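Local atomic coordinates of signal recognition particle 54 kDa protein (Aeropyrum pernix, PDB entry 7EPK), a protein that belongs to the SRP54 family of signal recognition particle proteins, joining a helical bundle and a P-loop nucleotide-binding domain to a helical signal-peptide-binding domain. Residues L100-Q105 with K234-G239; E317-G322 with M326-R331. All blocks are in the same frame, centred on the assembly; numbering follows the deposited sequence.

How the contacts relate
The two contacts lie in different domains on opposite sides of the chain's centre, with their own centres 60 Å apart and their nearest atoms about 39 Å from each other. Contact 1 comes first along the chain and closes before contact 2 opens. It belongs to the nucleotide-binding domain, where strand 97-102 of the mixed sheet meets the turn after helix 225-235; the loop that follows the strand reaches the bound GDP. Contact 2 is all-helical and joins the far end of helix 293-320 to helix 326-337. They share no strand or helix. The long helix 293-320 spans much of the gap, linking the sheet domain that holds GDP to the helical region in one elongated chain.

Contact 1 of 2, residues L100-Q105 with K234-G239. With GDP (guanosine-5'-diphosphate), chain B.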
loop_
_atom_site.group_PDB
_atom_site.type_symbol
_atom_site.label_atom_id
_atom_site.label_comp_id
_atom_site.label_asym_id
_atom_site.label_seq_id
_atom_site.Cartn_x
_atom_site.Cartn_y
_atom_site.Cartn_z
ATOM N N LEU A 100 -23.514 -1.557 7.682
ATOM C CA LEU A 100 -24.390 -2.748 7.554
ATOM C C LEU A 100 -23.577 -3.937 7.048
ATOM O O LEU A 100 -23.196 -3.944 5.873
ATOM C CB LEU A 100 -25.551 -2.433 6.610
ATOM C CG LEU A 100 -26.519 -3.594 6.350
ATOM C CD1 LEU A 100 -27.164 -4.066 7.637
ATOM C CD2 LEU A 100 -27.585 -3.208 5.327
ATOM N N LEU A 101 -23.403 -4.952 7.883
ATOM C CA LEU A 101 -22.873 -6.280 7.466
ATOM C C LEU A 101 -23.912 -7.045 6.612
ATOM O O LEU A 101 -25.122 -6.966 6.867
ATOM C CB LEU A 101 -22.481 -7.042 8.737
ATOM C CG LEU A 101 -21.067 -6.769 9.244
ATOM C CD1 LEU A 101 -20.621 -5.347 8.941
ATOM C CD2 LEU A 101 -20.943 -7.069 10.722
ATOM N N VAL A 102 -23.471 -7.730 5.569
ATOM C CA VAL A 102 -24.342 -8.608 4.740
ATOM C C VAL A 102 -23.481 -9.804 4.349
ATOM O O VAL A 102 -22.259 -9.719 4.516
ATOM C CB VAL A 102 -24.962 -7.884 3.520
ATOM C CG1 VAL A 102 -25.833 -6.707 3.936
ATOM C CG2 VAL A 102 -23.934 -7.427 2.499
ATOM N N GLY A 103 -24.114 -10.897 3.916
ATOM C CA GLY A 103 -23.463 -12.211 3.750
ATOM C C GLY A 103 -24.370 -13.342 4.197
ATOM O O GLY A 103 -25.369 -13.058 4.857
ATOM N N VAL A 104 -24.009 -14.573 3.821
ATOM C CA VAL A 104 -24.721 -15.843 4.154
ATOM C C VAL A 104 -24.157 -16.417 5.451
ATOM O O VAL A 104 -22.924 -16.311 5.699
ATOM C CB VAL A 104 -24.619 -16.902 3.038
ATOM C CG1 VAL A 104 -25.172 -16.391 1.721
ATOM C CG2 VAL A 104 -23.195 -17.415 2.867
ATOM N N GLN A 105 -25.032 -17.118 6.173
ATOM C CA GLN A 105 -24.769 -17.672 7.519
ATOM C C GLN A 105 -23.527 -18.557 7.412
ATOM O O GLN A 105 -23.277 -19.102 6.329
ATOM C CB GLN A 105 -26.026 -18.383 8.012
ATOM C CG GLN A 105 -25.963 -18.847 9.466
ATOM C CD GLN A 105 -27.327 -19.238 9.991
ATOM O OE1 GLN A 105 -28.318 -19.263 9.261
ATOM N NE2 GLN A 105 -27.390 -19.528 11.279
ATOM N N LYS A 234 -27.143 -6.343 -5.483
ATOM C CA LYS A 234 -28.429 -5.917 -6.082
ATOM C C LYS A 234 -29.256 -5.273 -4.972
ATOM O O LYS A 234 -29.713 -4.141 -5.173
ATOM C CB LYS A 234 -29.129 -7.117 -6.730
ATOM C CG LYS A 234 -30.202 -6.802 -7.767
ATOM C CD LYS A 234 -30.835 -8.046 -8.378
ATOM C CE LYS A 234 -30.882 -8.026 -9.894
ATOM N NZ LYS A 234 -30.785 -9.389 -10.467
ATOM N N SER A 235 -29.410 -5.966 -3.841
ATOM C CA SER A 235 -30.303 -5.581 -2.707
ATOM C C SER A 235 -29.698 -4.407 -1.926
ATOM O O SER A 235 -30.414 -3.448 -1.643
ATOM C CB SER A 235 -30.562 -6.755 -1.788
ATOM O OG SER A 235 -29.376 -7.118 -1.094
ATOM N N THR A 236 -28.417 -4.512 -1.581
ATOM C CA THR A 236 -27.651 -3.497 -0.822
ATOM C C THR A 236 -26.309 -3.299 -1.516
ATOM O O THR A 236 -25.376 -4.074 -1.255
ATOM C CB THR A 236 -27.469 -3.945 0.632
ATOM O OG1 THR A 236 -26.771 -5.187 0.580
ATOM C CG2 THR A 236 -28.783 -4.103 1.365
ATOM N N PRO A 237 -26.206 -2.315 -2.454
ATOM C CA PRO A 237 -24.934 -1.990 -3.107
ATOM C C PRO A 237 -23.730 -2.101 -2.163
ATOM O O PRO A 237 -23.680 -1.360 -1.203
ATOM C CB PRO A 237 -25.165 -0.546 -3.570
ATOM C CG PRO A 237 -26.642 -0.551 -3.954
ATOM C CD PRO A 237 -27.320 -1.506 -2.980
ATOM N N ILE A 238 -22.817 -3.030 -2.456
ATOM C CA ILE A 238 -21.610 -3.300 -1.628
ATOM C C ILE A 238 -20.616 -2.147 -1.770
ATOM O O ILE A 238 -20.359 -1.722 -2.907
ATOM C CB ILE A 238 -20.915 -4.602 -2.042
ATOM C CG1 ILE A 238 -21.856 -5.812 -2.066
ATOM C CG2 ILE A 238 -19.692 -4.813 -1.156
ATOM C CD1 ILE A 238 -22.661 -5.992 -0.814
ATOM N N GLY A 239 -20.029 -1.728 -0.650
ATOM C CA GLY A 239 -19.010 -0.671 -0.561
ATOM C C GLY A 239 -17.740 -1.220 0.048
ATOM O O GLY A 239 -16.678 -0.622 -0.168
HETATM P PB GDP B . -22.289 -15.962 10.688
HETATM O O1B GDP B . -23.421 -16.958 10.565
HETATM O O2B GDP B . -21.953 -15.356 9.338
HETATM O O3B GDP B . -22.458 -14.913 11.776
HETATM O O3A GDP B . -20.957 -16.744 11.139
HETATM P PA GDP B . -20.367 -16.794 12.655
HETATM O O1A GDP B . -21.473 -17.411 13.500
HETATM O O2A GDP B . -19.643 -15.525 13.034
HETATM O "O5'" GDP B . -19.176 -17.864 12.607
HETATM C "C5'" GDP B . -19.294 -19.118 11.910
HETATM C "C4'" GDP B . -17.998 -19.879 12.136
HETATM O "O4'" GDP B . -16.934 -19.184 11.472
HETATM C "C3'" GDP B . -17.627 -19.909 13.616
HETATM O "O3'" GDP B . -17.240 -21.232 13.975
HETATM C "C2'" GDP B . -16.488 -18.910 13.768
HETATM O "O2'" GDP B . -15.629 -19.278 14.856
HETATM C "C1'" GDP B . -15.829 -18.974 12.380
HETATM N N9 GDP B . -14.958 -17.833 11.901
HETATM C C8 GDP B . -15.318 -16.560 11.645
HETATM N N7 GDP B . -14.271 -15.816 11.193
HETATM C C5 GDP B . -13.220 -16.632 11.128
HETATM C C6 GDP B . -11.816 -16.498 10.730
HETATM O O6 GDP B . -11.373 -15.400 10.352
HETATM N N1 GDP B . -11.024 -17.573 10.815
HETATM C C2 GDP B . -11.479 -18.768 11.245
HETATM N N2 GDP B . -10.618 -19.815 11.292
HETATM N N3 GDP B . -12.767 -18.964 11.627
HETATM C C4 GDP B . -13.664 -17.947 11.590
#
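Val-102 on strand 97-102 faces Thr-236, the first residue past helix 225-235, with CA atoms 8.2 Å apart and no hydrogen bond between the two segments. Both branches of Val-102 take part. CG2 meets the tip of Ile-238, lying 3.8 Å from its CD1, while CG1 lies alongside the hydroxyl of Thr-236, 3.8 Å from OG1. A chi1 of 59° sets that hydroxyl between the backbone N and the carbonyl carbon of Thr-236, where it bonds to Phe-232 O in the last turn of helix 225-235. The methyl CG2 of Thr-236 is left to approach Leu-100, 4.2 Å from CD2. Val-213 of the intervening strand 212-218 touches Val-102, Thr-236 and Ile-238 alike, and helix 194-208 covers Leu-100 and Thr-236. Beyond Val-102 the chain turns through Gly-103 into a loop consistent with a P-loop, and CG of Gln-105 comes 3.4 Å from O1B of GDP; the amides of Gly-106, Lys-109 and Thr-111 bond to the nucleotide. The chemistry is thus buried and mainly apolar: the segments meet through a few van der Waals contacts, with Val-213 packed against both, and the Thr-236 hydroxyl is satisfied by a carbonyl of the helix it follows.

Contact 2 of 2, residues E317-G322 with M326-R331; sequences EDVLKG and MRTIYR
A single methyl group, CG2 of Thr-328, makes the closest approach between the end of helix 293-320 and the start of helix 326-337. It reaches across to two consecutive residues, lying 4.2 Å from CB of Asp-318 and 4.2 Å from CG2 of Val-319. The helices run roughly back along each other here, and the CA atoms of Asp-318 and Thr-328 are 7.2 Å apart. With chi1 at -65°, OG1 of Thr-328 stands beside its backbone N and CG2 points anti to that N, which presents the methyl to the neighbouring helix; the hydroxyl bonds to a residue flanking the segments. The packed side lies around Val-319 and Ile-329. Helix 409-423 covers both, through Leu-420 against Val-319 and through Leu-413 and Tyr-417 against Ile-329, and Met-424 adds to the cover of Val-319. The other side is looser and charged, with Asp-318 and Arg-331 both partly exposed. OD2 of Asp-318 and NH2 of Arg-331 are 5.8 Å apart, too far for a salt bridge, although the opposite charges probably attract at that range. Arg-314 offers Asp-318 a long, weak ion pair, and Arg-331 packs on Glu-311 and Arg-314 one or two turns further back. Between the helices the chain reverses quickly: the geometry, with Gly-322 at a phi of 75° and Arg-323 N bonded to Asp-318 O, is consistent with a Schellman motif, and Thr-325 OG1 then receives the amide of Thr-328. The arrangement is a helical hairpin with a short connecting loop, by which the long helix 293-320 is joined to the first helix of the helical signal-peptide-binding region of SRP54.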
loop_
_atom_site.group_PDB
_atom_site.type_symbol
_atom_site.label_atom_id
_atom_site.label_comp_id
_atom_site.label_asym_id
_atom_site.label_seq_id
_atom_site.Cartn_x
_atom_site.Cartn_y
_atom_site.Cartn_z
ATOM N N GLU A 317 30.281 12.533 -13.270
ATOM C CA GLU A 317 30.609 12.462 -14.718
ATOM C C GLU A 317 30.460 13.866 -15.334
ATOM O O GLU A 317 31.383 14.285 -16.044
ATOM C CB GLU A 317 29.750 11.386 -15.395
ATOM C CG GLU A 317 30.045 11.173 -16.878
ATOM C CD GLU A 317 31.484 10.837 -17.248
ATOM O OE1 GLU A 317 32.215 10.309 -16.388
ATOM O OE2 GLU A 317 31.875 11.110 -18.402
ATOM N N ASP A 318 29.363 14.577 -15.036
ATOM C CA ASP A 318 29.031 15.916 -15.612
ATOM C C ASP A 318 30.054 16.958 -15.149
ATOM O O ASP A 318 30.220 17.965 -15.845
ATOM C CB ASP A 318 27.602 16.382 -15.281
ATOM C CG ASP A 318 26.695 16.575 -16.494
ATOM O OD1 ASP A 318 27.237 16.799 -17.604
ATOM O OD2 ASP A 318 25.446 16.516 -16.328
ATOM N N VAL A 319 30.703 16.748 -14.008
ATOM C CA VAL A 319 31.826 17.610 -13.540
ATOM C C VAL A 319 33.062 17.250 -14.367
ATOM O O VAL A 319 33.606 18.155 -15.014
ATOM C CB VAL A 319 32.071 17.444 -12.029
ATOM C CG1 VAL A 319 33.458 17.897 -11.606
ATOM C CG2 VAL A 319 31.007 18.163 -11.219
ATOM N N LEU A 320 33.446 15.967 -14.376
ATOM C CA LEU A 320 34.691 15.442 -15.007
ATOM C C LEU A 320 34.708 15.760 -16.506
ATOM O O LEU A 320 35.816 15.883 -17.050
ATOM C CB LEU A 320 34.809 13.931 -14.777
ATOM C CG LEU A 320 34.959 13.461 -13.323
ATOM C CD1 LEU A 320 35.431 12.014 -13.264
ATOM C CD2 LEU A 320 35.911 14.343 -12.530
ATOM N N LYS A 321 33.542 15.878 -17.151
ATOM C CA LYS A 321 33.435 16.363 -18.554
ATOM C C LYS A 321 33.307 17.895 -18.538
ATOM O O LYS A 321 32.989 18.461 -19.609
ATOM C CB LYS A 321 32.305 15.640 -19.307
ATOM C CG LYS A 321 30.890 16.207 -19.187
ATOM C CD LYS A 321 29.888 15.675 -20.227
ATOM C CE LYS A 321 30.243 15.974 -21.674
ATOM N NZ LYS A 321 30.259 17.427 -21.980
ATOM N N GLY A 322 33.522 18.527 -17.369
ATOM C CA GLY A 322 33.704 19.983 -17.175
ATOM C C GLY A 322 32.419 20.790 -17.291
ATOM O O GLY A 322 32.536 22.023 -17.427
ATOM N N MET A 326 24.966 25.184 -11.426
ATOM C CA MET A 326 24.156 25.187 -10.179
ATOM C C MET A 326 23.169 24.016 -10.209
ATOM O O MET A 326 22.845 23.497 -9.128
ATOM C CB MET A 326 23.385 26.499 -10.010
ATOM C CG MET A 326 24.274 27.668 -9.574
ATOM S SD MET A 326 25.352 27.309 -8.138
ATOM C CE MET A 326 26.241 28.859 -8.046
ATOM N N ARG A 327 22.724 23.599 -11.401
ATOM C CA ARG A 327 21.743 22.493 -11.574
ATOM C C ARG A 327 22.468 21.168 -11.370
ATOM O O ARG A 327 21.859 20.263 -10.761
ATOM C CB ARG A 327 21.038 22.565 -12.926
ATOM C CG ARG A 327 19.922 23.597 -12.941
ATOM C CD ARG A 327 19.387 23.966 -14.314
ATOM N NE ARG A 327 18.267 24.877 -14.166
ATOM C CZ ARG A 327 17.451 25.214 -15.144
ATOM N NH1 ARG A 327 16.436 26.021 -14.903
ATOM N NH2 ARG A 327 17.655 24.753 -16.368
ATOM N N THR A 328 23.723 21.080 -11.820
ATOM C CA THR A 328 24.597 19.893 -11.622
ATOM C C THR A 328 24.809 19.706 -10.128
ATOM O O THR A 328 24.516 18.619 -9.628
ATOM C CB THR A 328 25.938 20.063 -12.335
ATOM O OG1 THR A 328 25.676 20.102 -13.738
ATOM C CG2 THR A 328 26.923 18.964 -12.010
ATOM N N ILE A 329 25.278 20.763 -9.462
ATOM C CA ILE A 329 25.566 20.785 -7.993
ATOM C C ILE A 329 24.276 20.477 -7.215
ATOM O O ILE A 329 24.315 19.675 -6.260
ATOM C CB ILE A 329 26.188 22.130 -7.559
ATOM C CG1 ILE A 329 27.493 22.407 -8.305
ATOM C CG2 ILE A 329 26.368 22.169 -6.048
ATOM C CD1 ILE A 329 28.198 23.660 -7.849
ATOM N N TYR A 330 23.164 21.089 -7.599
ATOM C CA TYR A 330 21.868 20.839 -6.932
ATOM C C TYR A 330 21.508 19.351 -7.010
ATOM O O TYR A 330 21.043 18.818 -5.998
ATOM C CB TYR A 330 20.761 21.673 -7.560
ATOM C CG TYR A 330 19.465 21.539 -6.817
ATOM C CD1 TYR A 330 19.192 22.346 -5.732
ATOM C CD2 TYR A 330 18.535 20.583 -7.162
ATOM C CE1 TYR A 330 17.996 22.249 -5.041
ATOM C CE2 TYR A 330 17.339 20.466 -6.476
ATOM C CZ TYR A 330 17.063 21.304 -5.412
ATOM O OH TYR A 330 15.879 21.213 -4.734
ATOM N N ARG A 331 21.696 18.721 -8.177
ATOM C CA ARG A 331 21.351 17.296 -8.416
ATOM C C ARG A 331 22.360 16.428 -7.666
ATOM O O ARG A 331 21.946 15.377 -7.111
ATOM C CB ARG A 331 21.360 16.949 -9.910
ATOM C CG ARG A 331 20.131 17.428 -10.670
ATOM C CD ARG A 331 20.064 16.865 -12.081
ATOM N NE ARG A 331 19.155 17.647 -12.918
ATOM C CZ ARG A 331 19.515 18.646 -13.723
ATOM N NH1 ARG A 331 18.597 19.305 -14.413
ATOM N NH2 ARG A 331 20.789 18.983 -13.843
#